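Local atomic coordinates of polyprenyl synthetase (Nonlabens dokdonensis, PDB entry 6KD7), a protein that probably acts as a magnesium-dependent prenyltransferase of the geranylgeranyl pyrophosphate synthase family, joining isoprenoid pyrophosphates into longer chains. Residues 248-253 / 271-276; 293-298 / 318-323; 305-308 / 314-317. All blocks are in the same frame, centred on the assembly; numbering follows the deposited sequence. Where two conformers were deposited one is given.

Contact 1 of 3, residues 248-253 / 271-276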
# COMPACT_ATOMS: atom_id res chain seq x y z
N ALA A 248 -21.56 -13.48 29.87
CA ALA A 248 -20.25 -13.95 29.35
C ALA A 248 -20.30 -14.10 27.83
O ALA A 248 -19.41 -13.60 27.15
CB ALA A 248 -19.85 -15.25 30.00
N THR A 249 -21.31 -14.80 27.31
CA THR A 249 -21.40 -15.11 25.86
C THR A 249 -21.49 -13.81 25.06
O THR A 249 -20.71 -13.67 24.12
CB THR A 249 -22.56 -16.04 25.52
OG1 THR A 249 -22.12 -17.34 25.89
CG2 THR A 249 -22.88 -16.08 24.05
N GLU A 250 -22.37 -12.86 25.41
CA GLU A 250 -22.50 -11.61 24.59
C GLU A 250 -21.33 -10.64 24.88
O GLU A 250 -21.10 -9.75 24.03
CB GLU A 250 -23.87 -10.91 24.70
CG GLU A 250 -24.13 -9.95 23.52
CD GLU A 250 -25.38 -9.08 23.62
OE1 GLU A 250 -25.29 -7.83 23.40
OE2 GLU A 250 -26.43 -9.66 23.96
N LEU A 251 -20.61 -10.77 26.01
CA LEU A 251 -19.34 -10.02 26.18
C LEU A 251 -18.28 -10.59 25.24
O LEU A 251 -17.65 -9.82 24.55
CB LEU A 251 -18.84 -10.04 27.63
CG LEU A 251 -19.28 -8.84 28.46
CD1 LEU A 251 -18.89 -9.05 29.90
CD2 LEU A 251 -18.71 -7.55 27.92
N LYS A 252 -18.13 -11.90 25.21
CA LYS A 252 -17.14 -12.54 24.31
C LYS A 252 -17.47 -12.19 22.85
O LYS A 252 -16.51 -12.02 22.08
CB LYS A 252 -17.06 -14.03 24.57
CG LYS A 252 -16.55 -14.36 25.96
CD LYS A 252 -16.40 -15.83 26.21
CE LYS A 252 -16.28 -16.13 27.68
NZ LYS A 252 -15.85 -17.53 27.88
N GLU A 253 -18.74 -11.98 22.52
CA GLU A 253 -19.12 -11.71 21.11
C GLU A 253 -18.77 -10.27 20.81
O GLU A 253 -18.19 -10.01 19.74
CB GLU A 253 -20.57 -12.10 20.84
CG GLU A 253 -20.72 -13.60 20.51
CD GLU A 253 -22.14 -14.14 20.65
OE1 GLU A 253 -22.33 -15.38 20.48
OE2 GLU A 253 -23.06 -13.33 20.92
N LYS A 271 -18.92 0.44 23.07
CA LYS A 271 -18.41 0.97 24.36
C LYS A 271 -19.56 1.14 25.36
O LYS A 271 -19.42 0.65 26.47
CB LYS A 271 -17.70 2.30 24.13
CG LYS A 271 -16.44 2.21 23.28
CD LYS A 271 -15.75 3.54 23.12
CE LYS A 271 -14.46 3.43 22.34
NZ LYS A 271 -13.79 4.74 22.24
N GLU A 272 -20.68 1.73 24.93
CA GLU A 272 -21.84 1.94 25.84
C GLU A 272 -22.37 0.58 26.28
O GLU A 272 -22.57 0.37 27.49
CB GLU A 272 -22.90 2.87 25.25
CG GLU A 272 -22.43 4.32 25.17
CD GLU A 272 -21.59 4.84 26.36
OE1 GLU A 272 -21.95 4.54 27.56
OE2 GLU A 272 -20.54 5.50 26.11
N THR A 273 -22.49 -0.37 25.36
CA THR A 273 -23.11 -1.67 25.68
C THR A 273 -22.19 -2.47 26.59
O THR A 273 -22.70 -3.08 27.59
CB THR A 273 -23.42 -2.48 24.42
OG1 THR A 273 -24.10 -1.62 23.50
CG2 THR A 273 -24.24 -3.70 24.74
N VAL A 274 -20.89 -2.51 26.26
CA VAL A 274 -19.93 -3.28 27.11
C VAL A 274 -19.85 -2.61 28.49
O VAL A 274 -19.89 -3.34 29.49
CB VAL A 274 -18.56 -3.40 26.44
CG1 VAL A 274 -17.53 -3.97 27.40
CG2 VAL A 274 -18.67 -4.25 25.19
N LYS A 275 -19.78 -1.28 28.57
CA LYS A 275 -19.81 -0.56 29.88
C LYS A 275 -21.02 -1.05 30.68
O LYS A 275 -20.83 -1.50 31.86
CB LYS A 275 -19.75 0.95 29.69
CG LYS A 275 -18.34 1.44 29.36
CD LYS A 275 -18.27 2.85 28.84
CE LYS A 275 -18.80 3.83 29.85
NZ LYS A 275 -18.22 5.17 29.61
N VAL A 276 -22.19 -1.15 30.05
CA VAL A 276 -23.40 -1.59 30.80
C VAL A 276 -23.20 -3.03 31.26
O VAL A 276 -23.57 -3.32 32.42
CB VAL A 276 -24.69 -1.40 29.97
CG1 VAL A 276 -25.87 -2.05 30.67
CG2 VAL A 276 -24.93 0.08 29.67
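L251 and V274 meet methyl to methyl where the short helix 248-254 lies against the long helix 264-281, the two segments running in roughly opposite directions. Their side chains cross obliquely: CD2 of L251 reaches across the gap and comes within 3.8 Å of CG1 of V274. Neither residue aims its CB straight at the facing helix, so the touching is left to the branch ends. In L251 chi1 is -94°, well off a staggered value, while CD1 extends anti to CA; this swings CD2 over to the valine. V274 puts CG1 anti to its own backbone N (chi1 170°), on the side from which the leucine arrives. The backbones approach at the same pair, with the CA atoms of L251 and V274 6.8 Å apart.

Around this apolar spot, F277 lies against L251, and I229 and F255 against V274, so the pair joins a hydrophobic seam in this outlying part of the mainly helical fold. Next to the valine in sequence, T273 directs its CB toward helix 248-254, but its OG1 bonds to the carbonyl of E269 in its own helix. With a single methyl pair as their close apolar contact, what the two segments share is probably nondirectional packing, completed by F277, I229 and F255, with little directional constraint between them.

Contact 2 of 3, residues 293-298 / 318-323; sequences SYTQKA and FSLQLM
The C-terminal helical hairpin of the chain, helix 283-303 followed by helix 309-322, closes here around T295, whose two branches serve different neighbours. CG2 lies anti to the backbone N and comes to 4.2 Å from CD2 of L320, the leucine side chain crossing the threonine at a slant. OG1, on the other branch, sits 3.5 Å from CG of M323. That is a van der Waals approach of oxygen to a methylene; the hydroxyl itself bonds to the carbonyl of I291 one turn back in its own helix, so this buried polar group is satisfied locally.

In this family the core is a bundle of long helices around the substrate cavity, and the hairpin packs against two of the bundle helices, Y294 on helix 188-215 and F318 on helix 42-54. The antiparallel pair comes close at T295 and S319, whose CA atoms are 7.5 Å apart. S319 points its CB at the facing helix while its OG bonds to Y197 OH in helix 188-215.

M323 is the first residue to leave helical geometry, and the methionine and threonine side chains run antiparallel alongside each other. Its chi1 of -115°, off a staggered value, brings CG beside T295 OG1; further kinks along the chain then turn the thioether end. The methionine also touches I291 and L201. R325, just beyond the helix, touches T295, Q296 and L320. The side chain of M323 lies about 11 Å from the bound pyrophosphate.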
# COMPACT_ATOMS: atom_id res chain seq x y z
N SER A 293 -8.79 -3.37 47.88
CA SER A 293 -8.07 -4.46 48.56
C SER A 293 -6.55 -4.24 48.44
O SER A 293 -5.84 -4.37 49.46
CB SER A 293 -8.52 -5.74 48.00
OG SER A 293 -7.72 -6.79 48.50
N TYR A 294 -6.06 -3.90 47.25
CA TYR A 294 -4.62 -3.62 47.07
C TYR A 294 -4.22 -2.36 47.85
O TYR A 294 -3.12 -2.31 48.35
CB TYR A 294 -4.21 -3.59 45.60
CG TYR A 294 -4.03 -4.96 45.01
CD1 TYR A 294 -2.96 -5.75 45.37
CD2 TYR A 294 -4.96 -5.47 44.13
CE1 TYR A 294 -2.80 -7.02 44.85
CE2 TYR A 294 -4.81 -6.74 43.59
CZ TYR A 294 -3.73 -7.51 43.96
OH TYR A 294 -3.59 -8.76 43.44
N THR A 295 -5.10 -1.36 47.86
CA THR A 295 -4.78 -0.11 48.59
C THR A 295 -4.63 -0.42 50.08
O THR A 295 -3.67 0.05 50.67
CB THR A 295 -5.86 0.96 48.37
OG1 THR A 295 -5.98 1.16 46.97
CG2 THR A 295 -5.51 2.27 49.03
N GLN A 296 -5.52 -1.24 50.64
CA GLN A 296 -5.45 -1.61 52.07
C GLN A 296 -4.15 -2.36 52.32
O GLN A 296 -3.45 -2.01 53.27
CB GLN A 296 -6.68 -2.40 52.49
CG GLN A 296 -7.94 -1.55 52.60
CD GLN A 296 -7.76 -0.29 53.40
OE1 GLN A 296 -7.13 -0.28 54.45
NE2 GLN A 296 -8.32 0.80 52.91
N LYS A 297 -3.79 -3.28 51.43
CA LYS A 297 -2.54 -4.06 51.58
C LYS A 297 -1.36 -3.09 51.62
O LYS A 297 -0.47 -3.28 52.44
CB LYS A 297 -2.38 -5.02 50.40
CG LYS A 297 -3.37 -6.17 50.35
CD LYS A 297 -2.96 -7.24 49.37
CE LYS A 297 -3.82 -8.48 49.41
NZ LYS A 297 -3.08 -9.66 48.91
N ALA A 298 -1.40 -2.07 50.77
CA ALA A 298 -0.33 -1.04 50.72
C ALA A 298 -0.30 -0.25 52.03
O ALA A 298 0.80 0.04 52.50
CB ALA A 298 -0.56 -0.13 49.55
N PHE A 318 -0.48 10.11 50.64
CA PHE A 318 -0.03 10.13 49.23
C PHE A 318 -0.69 8.96 48.48
O PHE A 318 -1.21 9.15 47.41
CB PHE A 318 1.48 10.12 49.16
CG PHE A 318 2.01 9.69 47.82
CD1 PHE A 318 2.18 8.34 47.55
CD2 PHE A 318 2.35 10.62 46.86
CE1 PHE A 318 2.70 7.95 46.33
CE2 PHE A 318 2.81 10.21 45.63
CZ PHE A 318 2.99 8.88 45.37
N SER A 319 -0.76 7.80 49.11
CA SER A 319 -1.34 6.56 48.57
C SER A 319 -2.83 6.78 48.34
O SER A 319 -3.33 6.39 47.28
CB SER A 319 -1.10 5.39 49.48
OG SER A 319 0.29 5.16 49.62
N LEU A 320 -3.53 7.37 49.30
CA LEU A 320 -4.97 7.63 49.15
C LEU A 320 -5.17 8.70 48.05
O LEU A 320 -5.93 8.43 47.16
CB LEU A 320 -5.58 7.99 50.50
CG LEU A 320 -5.57 6.87 51.55
CD1 LEU A 320 -5.94 7.41 52.93
CD2 LEU A 320 -6.50 5.73 51.19
N GLN A 321 -4.39 9.76 48.04
CA GLN A 321 -4.57 10.78 46.98
C GLN A 321 -4.34 10.16 45.60
O GLN A 321 -5.09 10.49 44.69
CB GLN A 321 -3.61 11.94 47.23
CG GLN A 321 -3.73 13.06 46.21
CD GLN A 321 -2.51 13.95 46.16
OE1 GLN A 321 -2.13 14.56 47.15
NE2 GLN A 321 -1.89 14.02 45.00
N LEU A 322 -3.36 9.26 45.46
CA LEU A 322 -2.97 8.67 44.15
C LEU A 322 -4.18 7.90 43.61
O LEU A 322 -4.43 7.99 42.42
CB LEU A 322 -1.77 7.73 44.31
CG LEU A 322 -1.22 7.13 43.02
CD1 LEU A 322 -0.62 8.19 42.12
CD2 LEU A 322 -0.21 6.04 43.33
N MET A 323 -4.93 7.25 44.50
CA MET A 323 -6.06 6.36 44.17
C MET A 323 -7.37 7.15 44.09
O MET A 323 -8.43 6.54 44.18
CB MET A 323 -6.18 5.26 45.23
CG MET A 323 -5.92 3.87 44.70
SD MET A 323 -4.49 3.71 43.64
CE MET A 323 -3.17 3.69 44.85

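Contact 3 of 3, residues 305-308 / 314-317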
# COMPACT_ATOMS: atom_id res chain seq x y z
N LEU A 305 6.72 -0.28 57.99
CA LEU A 305 8.02 0.27 57.57
C LEU A 305 8.76 0.85 58.78
O LEU A 305 8.11 1.33 59.70
CB LEU A 305 7.76 1.35 56.52
CG LEU A 305 7.25 0.84 55.18
CD1 LEU A 305 6.83 1.99 54.30
CD2 LEU A 305 8.30 -0.01 54.49
N SER A 306 10.09 0.83 58.72
CA SER A 306 10.94 1.43 59.78
C SER A 306 11.13 2.91 59.46
O SER A 306 12.22 3.29 59.05
CB SER A 306 12.23 0.69 59.88
OG SER A 306 13.00 1.20 60.95
N ILE A 307 10.07 3.69 59.60
CA ILE A 307 10.08 5.16 59.33
C ILE A 307 9.29 5.86 60.45
O ILE A 307 8.55 5.18 61.15
CB ILE A 307 9.50 5.48 57.94
CG1 ILE A 307 8.04 5.05 57.82
CG2 ILE A 307 10.34 4.88 56.83
CD1 ILE A 307 7.45 5.31 56.47
N ALA A 308 9.48 7.16 60.61
CA ALA A 308 8.79 7.96 61.65
C ALA A 308 7.28 8.00 61.36
O ALA A 308 6.92 8.05 60.20
CB ALA A 308 9.37 9.34 61.66
N GLN A 314 2.30 10.78 55.92
CA GLN A 314 2.54 11.43 54.61
C GLN A 314 2.34 10.35 53.52
O GLN A 314 1.58 10.60 52.58
CB GLN A 314 3.89 12.12 54.57
CG GLN A 314 3.82 13.48 55.26
CD GLN A 314 5.17 14.09 55.55
OE1 GLN A 314 6.06 14.10 54.70
NE2 GLN A 314 5.32 14.60 56.76
N LEU A 315 2.92 9.18 53.69
CA LEU A 315 2.89 8.10 52.68
C LEU A 315 1.46 7.60 52.57
O LEU A 315 1.08 7.21 51.47
CB LEU A 315 3.81 6.97 53.10
CG LEU A 315 4.58 6.27 51.99
CD1 LEU A 315 5.30 7.28 51.11
CD2 LEU A 315 5.58 5.29 52.61
N THR A 316 0.74 7.54 53.68
CA THR A 316 -0.63 6.98 53.72
C THR A 316 -1.54 7.93 52.93
O THR A 316 -2.32 7.44 52.11
CB THR A 316 -1.14 6.74 55.14
OG1 THR A 316 -0.46 5.63 55.71
CG2 THR A 316 -2.62 6.42 55.18
N ASP A 317 -1.37 9.22 53.14
CA ASP A 317 -2.12 10.28 52.44
C ASP A 317 -1.75 10.27 50.97
O ASP A 317 -2.63 10.55 50.15
CB ASP A 317 -1.82 11.68 53.00
CG ASP A 317 -2.46 11.90 54.37
OD1 ASP A 317 -3.34 11.04 54.76
OD2 ASP A 317 -2.07 12.92 55.05
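L315 turns its CD2 methyl to both L305 and I307 across the turn that links the two helices of the C-terminal hairpin. The tight part is the leucine pair: CD2 of L315 comes to 3.9 Å from CD1 of L305, the side chains crossing at about a right angle. L305 keeps CG beside its backbone N (chi1 -69°) and extends CD1 toward the helix. Behind this pair the packing continues into the bundle, with L193 and I194 against L305, and M49, M53 and Y197 against L315.

I307 makes the looser approach, its CD1 4.3 Å from the same L315 CD2. It also rests on Y54, which touches L305 as well and so links both loop residues to helix 42-54. Further out, S306 and A308 are exposed in the assembly, though in the crystal neighbouring molecules touch them; A308 holds the N-cap position of helix 309-322. S306 is the centre of an inverse gamma turn, a reversal consistent with L305 and I307 both directing their CB toward the helix. E190 OE2 accepts a hydrogen bond from S306 N, while the turn itself is closed by a weak bond of 3.1 Å from I307 N to L305 O.

Contacts 2 and 3 belong together: both use helix 309-322, their centres are 12 Å apart, and contact 3, at the turn, is nested inside the loop that contact 2 closes. Contact 1 comes earlier in the chain and stands apart, its centre 29 Å from that of contact 2 and 42 Å from that of contact 3, although helix 264-281 leads directly into helix 283-303. Of the three, contact 2 has a clear spatial tie to the ligand: its hairpin rests on helices 42-54 and 188-215, which contribute R43 and F205 to the pyrophosphate pocket.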